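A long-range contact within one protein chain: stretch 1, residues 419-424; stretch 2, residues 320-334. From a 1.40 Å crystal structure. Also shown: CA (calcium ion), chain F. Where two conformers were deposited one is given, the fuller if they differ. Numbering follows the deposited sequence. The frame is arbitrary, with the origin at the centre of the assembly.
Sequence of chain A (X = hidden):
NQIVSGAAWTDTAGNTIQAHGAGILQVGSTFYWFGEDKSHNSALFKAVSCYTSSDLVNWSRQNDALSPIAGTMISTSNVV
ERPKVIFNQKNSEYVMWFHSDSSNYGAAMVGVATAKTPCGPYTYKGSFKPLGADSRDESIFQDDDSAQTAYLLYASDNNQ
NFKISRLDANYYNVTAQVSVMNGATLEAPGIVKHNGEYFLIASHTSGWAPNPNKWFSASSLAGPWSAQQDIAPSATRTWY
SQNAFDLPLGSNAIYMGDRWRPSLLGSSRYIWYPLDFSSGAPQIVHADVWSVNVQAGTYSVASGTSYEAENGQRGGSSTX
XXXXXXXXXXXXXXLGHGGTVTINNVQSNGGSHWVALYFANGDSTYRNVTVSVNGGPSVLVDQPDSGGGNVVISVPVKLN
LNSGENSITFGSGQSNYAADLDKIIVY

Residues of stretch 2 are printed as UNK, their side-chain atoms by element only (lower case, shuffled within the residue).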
# COMPACT_ATOMS: atom_id res chain seq x y z
N ALA A 419 -6.11 -20.01 9.02
CA ALA A 419 -6.50 -19.03 10.01
C ALA A 419 -7.96 -19.21 10.41
O ALA A 419 -8.74 -19.89 9.74
CB ALA A 419 -6.28 -17.60 9.49
N ASP A 420 -8.33 -18.61 11.54
CA ASP A 420 -9.72 -18.65 11.99
C ASP A 420 -10.59 -17.77 11.10
O ASP A 420 -10.28 -16.59 10.88
CB ASP A 420 -9.81 -18.18 13.44
CG ASP A 420 -9.07 -19.09 14.40
OD1 ASP A 420 -8.84 -20.26 14.05
OD2 ASP A 420 -8.73 -18.63 15.51
N LEU A 421 -11.69 -18.32 10.60
CA LEU A 421 -12.53 -17.62 9.62
C LEU A 421 -13.73 -16.99 10.31
O LEU A 421 -14.53 -17.68 10.95
CB LEU A 421 -12.99 -18.59 8.53
CG LEU A 421 -13.66 -17.94 7.32
CD1 LEU A 421 -12.69 -17.07 6.50
CD2 LEU A 421 -14.29 -19.01 6.42
N ASP A 422 -13.85 -15.67 10.18
CA ASP A 422 -14.91 -14.89 10.81
C ASP A 422 -16.15 -14.83 9.94
O ASP A 422 -17.25 -15.15 10.40
CB ASP A 422 -14.38 -13.46 11.07
CG ASP A 422 -15.38 -12.58 11.79
OD1 ASP A 422 -16.45 -13.06 12.20
OD2 ASP A 422 -15.08 -11.38 11.94
N LYS A 423 -15.99 -14.40 8.69
CA LYS A 423 -17.09 -14.26 7.75
C LYS A 423 -16.49 -14.08 6.37
O LYS A 423 -15.27 -13.91 6.22
CB LYS A 423 -18.00 -13.07 8.09
CG LYS A 423 -17.30 -11.70 8.06
CD LYS A 423 -18.33 -10.58 8.13
CE LYS A 423 -17.68 -9.23 7.88
NZ LYS A 423 -18.74 -8.20 7.65
N ILE A 424 -17.35 -14.10 5.35
CA ILE A 424 -16.98 -13.74 3.99
C ILE A 424 -17.96 -12.69 3.51
O ILE A 424 -19.10 -12.61 3.97
CB ILE A 424 -16.91 -14.95 3.02
CG1 ILE A 424 -18.31 -15.50 2.70
CG2 ILE A 424 -16.00 -16.05 3.57
CD1 ILE A 424 -18.31 -16.60 1.64
N UNK A 320 -16.35 -23.71 16.87
CA UNK A 320 -16.78 -22.32 16.98
C UNK A 320 -16.01 -21.63 18.10
O UNK A 320 -16.04 -22.08 19.25
c UNK A 320 -18.29 -22.22 17.24
c UNK A 320 -19.08 -22.89 16.11
c UNK A 320 -18.68 -20.75 17.41
c UNK A 320 -18.83 -22.28 14.77
N UNK A 321 -15.35 -20.53 17.77
CA UNK A 321 -14.61 -19.71 18.71
C UNK A 321 -15.37 -18.42 18.98
O UNK A 321 -16.07 -17.91 18.10
c UNK A 321 -13.24 -19.34 18.15
c UNK A 321 -12.34 -21.58 18.84
c UNK A 321 -11.00 -20.11 17.30
c UNK A 321 -12.39 -20.54 17.72
N UNK A 322 -15.21 -17.89 20.18
CA UNK A 322 -15.82 -16.63 20.57
C UNK A 322 -14.75 -15.57 20.75
O UNK A 322 -13.66 -15.86 21.26
o UNK A 322 -17.75 -17.57 21.69
c UNK A 322 -16.58 -16.79 21.89
N UNK A 323 -15.06 -14.34 20.36
CA UNK A 323 -14.12 -13.25 20.56
C UNK A 323 -14.72 -11.92 20.16
O UNK A 323 -15.51 -11.84 19.21
N UNK A 324 -14.33 -10.86 20.87
CA UNK A 324 -14.87 -9.53 20.61
C UNK A 324 -14.40 -8.95 19.29
O UNK A 324 -15.01 -7.99 18.81
c UNK A 324 -14.49 -8.58 21.75
o UNK A 324 -13.12 -8.24 21.68
N UNK A 325 -13.34 -9.48 18.68
CA UNK A 325 -12.90 -8.96 17.41
C UNK A 325 -13.60 -9.53 16.20
O UNK A 325 -13.31 -9.11 15.07
N UNK A 326 -14.54 -10.46 16.40
CA UNK A 326 -15.24 -11.16 15.33
C UNK A 326 -16.63 -10.59 15.09
O UNK A 326 -17.36 -10.28 16.04
c UNK A 326 -13.07 -15.05 17.30
c UNK A 326 -11.91 -13.92 15.56
c UNK A 326 -11.92 -14.84 16.58
c UNK A 326 -13.06 -13.20 15.26
c UNK A 326 -15.46 -12.63 15.69
c UNK A 326 -14.21 -14.33 17.01
c UNK A 326 -14.21 -13.39 16.00
N UNK A 327 -17.03 -10.53 13.83
CA UNK A 327 -18.41 -10.24 13.50
C UNK A 327 -19.30 -11.34 14.06
O UNK A 327 -18.97 -12.53 13.98
c UNK A 327 -18.55 -10.17 11.98
o UNK A 327 -19.91 -10.01 11.62
N UNK A 328 -20.42 -10.94 14.67
CA UNK A 328 -21.26 -11.89 15.36
C UNK A 328 -20.66 -12.45 16.63
O UNK A 328 -21.28 -13.31 17.26
N UNK A 329 -19.48 -11.98 17.03
CA UNK A 329 -18.82 -12.47 18.21
C UNK A 329 -18.24 -13.86 18.07
O UNK A 329 -17.78 -14.42 19.07
N UNK A 330 -18.24 -14.43 16.87
CA UNK A 330 -17.87 -15.83 16.68
C UNK A 330 -17.10 -16.01 15.38
O UNK A 330 -17.25 -15.23 14.43
n UNK A 330 -20.86 -17.31 20.42
c UNK A 330 -19.10 -16.74 16.66
c UNK A 330 -21.78 -17.61 19.29
c UNK A 330 -21.04 -17.70 17.96
c UNK A 330 -19.87 -16.74 17.97
N UNK A 331 -16.26 -17.04 15.35
CA UNK A 331 -15.53 -17.43 14.16
C UNK A 331 -15.42 -18.95 14.16
O UNK A 331 -15.78 -19.61 15.14
c UNK A 331 -14.13 -16.79 14.12
N UNK A 332 -14.91 -19.50 13.07
CA UNK A 332 -14.66 -20.93 12.96
C UNK A 332 -13.16 -21.16 13.09
O UNK A 332 -12.37 -20.60 12.31
c UNK A 332 -15.22 -21.51 11.65
c UNK A 332 -16.73 -21.38 11.63
c UNK A 332 -14.81 -22.98 11.51
N UNK A 333 -12.77 -21.95 14.08
CA UNK A 333 -11.40 -22.33 14.30
C UNK A 333 -11.16 -23.79 13.98
O UNK A 333 -12.04 -24.53 13.56
N UNK A 334 -9.91 -24.20 14.18
CA UNK A 334 -9.49 -25.57 13.87
C UNK A 334 -9.84 -25.94 12.43
O UNK A 334 -10.30 -27.05 12.14
c UNK A 334 -9.42 -26.25 16.32
c UNK A 334 -8.37 -26.97 16.86
o UNK A 334 -7.90 -25.31 20.08
c UNK A 334 -9.44 -24.88 18.31
c UNK A 334 -7.86 -26.67 18.11
c UNK A 334 -9.93 -25.19 17.06
c UNK A 334 -9.97 -26.57 14.93
c UNK A 334 -8.40 -25.62 18.83
CA CA F . -18.34 -14.34 12.56
O HOH W 1 -14.44 -8.75 12.46
O HOH W 2 -20.29 -7.80 10.16

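Position 320 carries four carbons, forked at the first with one arm two carbons long, and lies beyond reach of stretch 1; this is Ile320, a beta-branched residue at home in a strand. Position 321 also has four carbons, but forked at the second, and one of its terminal carbons comes 3.2 Å from Asp420 OD2: Leu321, an apolar side chain at the partly exposed edge of the contact. Position 322, one carbon and one oxygen, is Ser322, exposed and without contact.

Position 323 has no side-chain atoms and is Gly323, which opens a type I turn. Position 324 again has a carbon and an oxygen; it is Ser324, suited to an exposed turn. Position 325, bare, is Gly325; water 1 donates to its O (2.9 Å) and to Asp422 OD2 (2.8 Å). Position 326 shows one carbon and a six-carbon ring; its CB lies 3.7 Å from Asp422 OD1, and the ring lies obliquely to Asp422 CG. This is Phe326, a large apolar ring that suits a buried place, and it closes the turn. Its CA is 3.4 Å from Asp422 OD2, and its ring lies where a CB on Gly323 would clash with CE2.

Position 327 has one carbon and one oxygen, 3.9 Å from Lys423 CD measured to that oxygen: Ser327. Its CA-to-CB bond points toward stretch 1, and water 2 joins OG (2.7 Å) to Lys423 NZ (3.0 Å). Positions 328 and 329 lack side chains and have positive phi, which favours glycine: Gly328 and Gly329. Position 330 has four carbons in a row ending in nitrogen, Lys330; its CB points away, leaving the charged chain exposed while its carbonyl serves the metal.

Position 331 has a single carbon, 3.3 Å from Leu421 O, and is Ala331, a small residue that fits this close, buried approach. Position 332 has three carbons, one bearing the other two: Val332, a compact apolar side chain for a buried strand. Position 333 has none and is Gly333; its CA is 3.3 Å from Asp420 OD1, and a CB would clash with Leu321 CD1. Position 334, a six-carbon ring bearing oxygen beyond one carbon, is Tyr334, exposed, its CA-to-CB bond pointing away.

Two features hold the contact together. Leu421 and Val332 form a single antiparallel bridge, with Val332 N donating to Leu421 O (2.8 Å) and Leu421 N to Val332 O (2.9 Å). Beside it, Asp422 accepts a hydrogen bond at OD2 from Ser327 N (2.8 Å), while its OD1 (2.3 Å) and O (2.5 Å) bind the calcium ion CA. Ser327 O and Lys330 O, each 2.4 Å from CA, join them, with other ligands elsewhere in the structure. The cation thus gathers oxygens that would otherwise repel and ties Ser327 and Lys330 to Asp422 of the strand in stretch 1.

Stretch 2 (320-334) ILSGSGFSGGKAVGY
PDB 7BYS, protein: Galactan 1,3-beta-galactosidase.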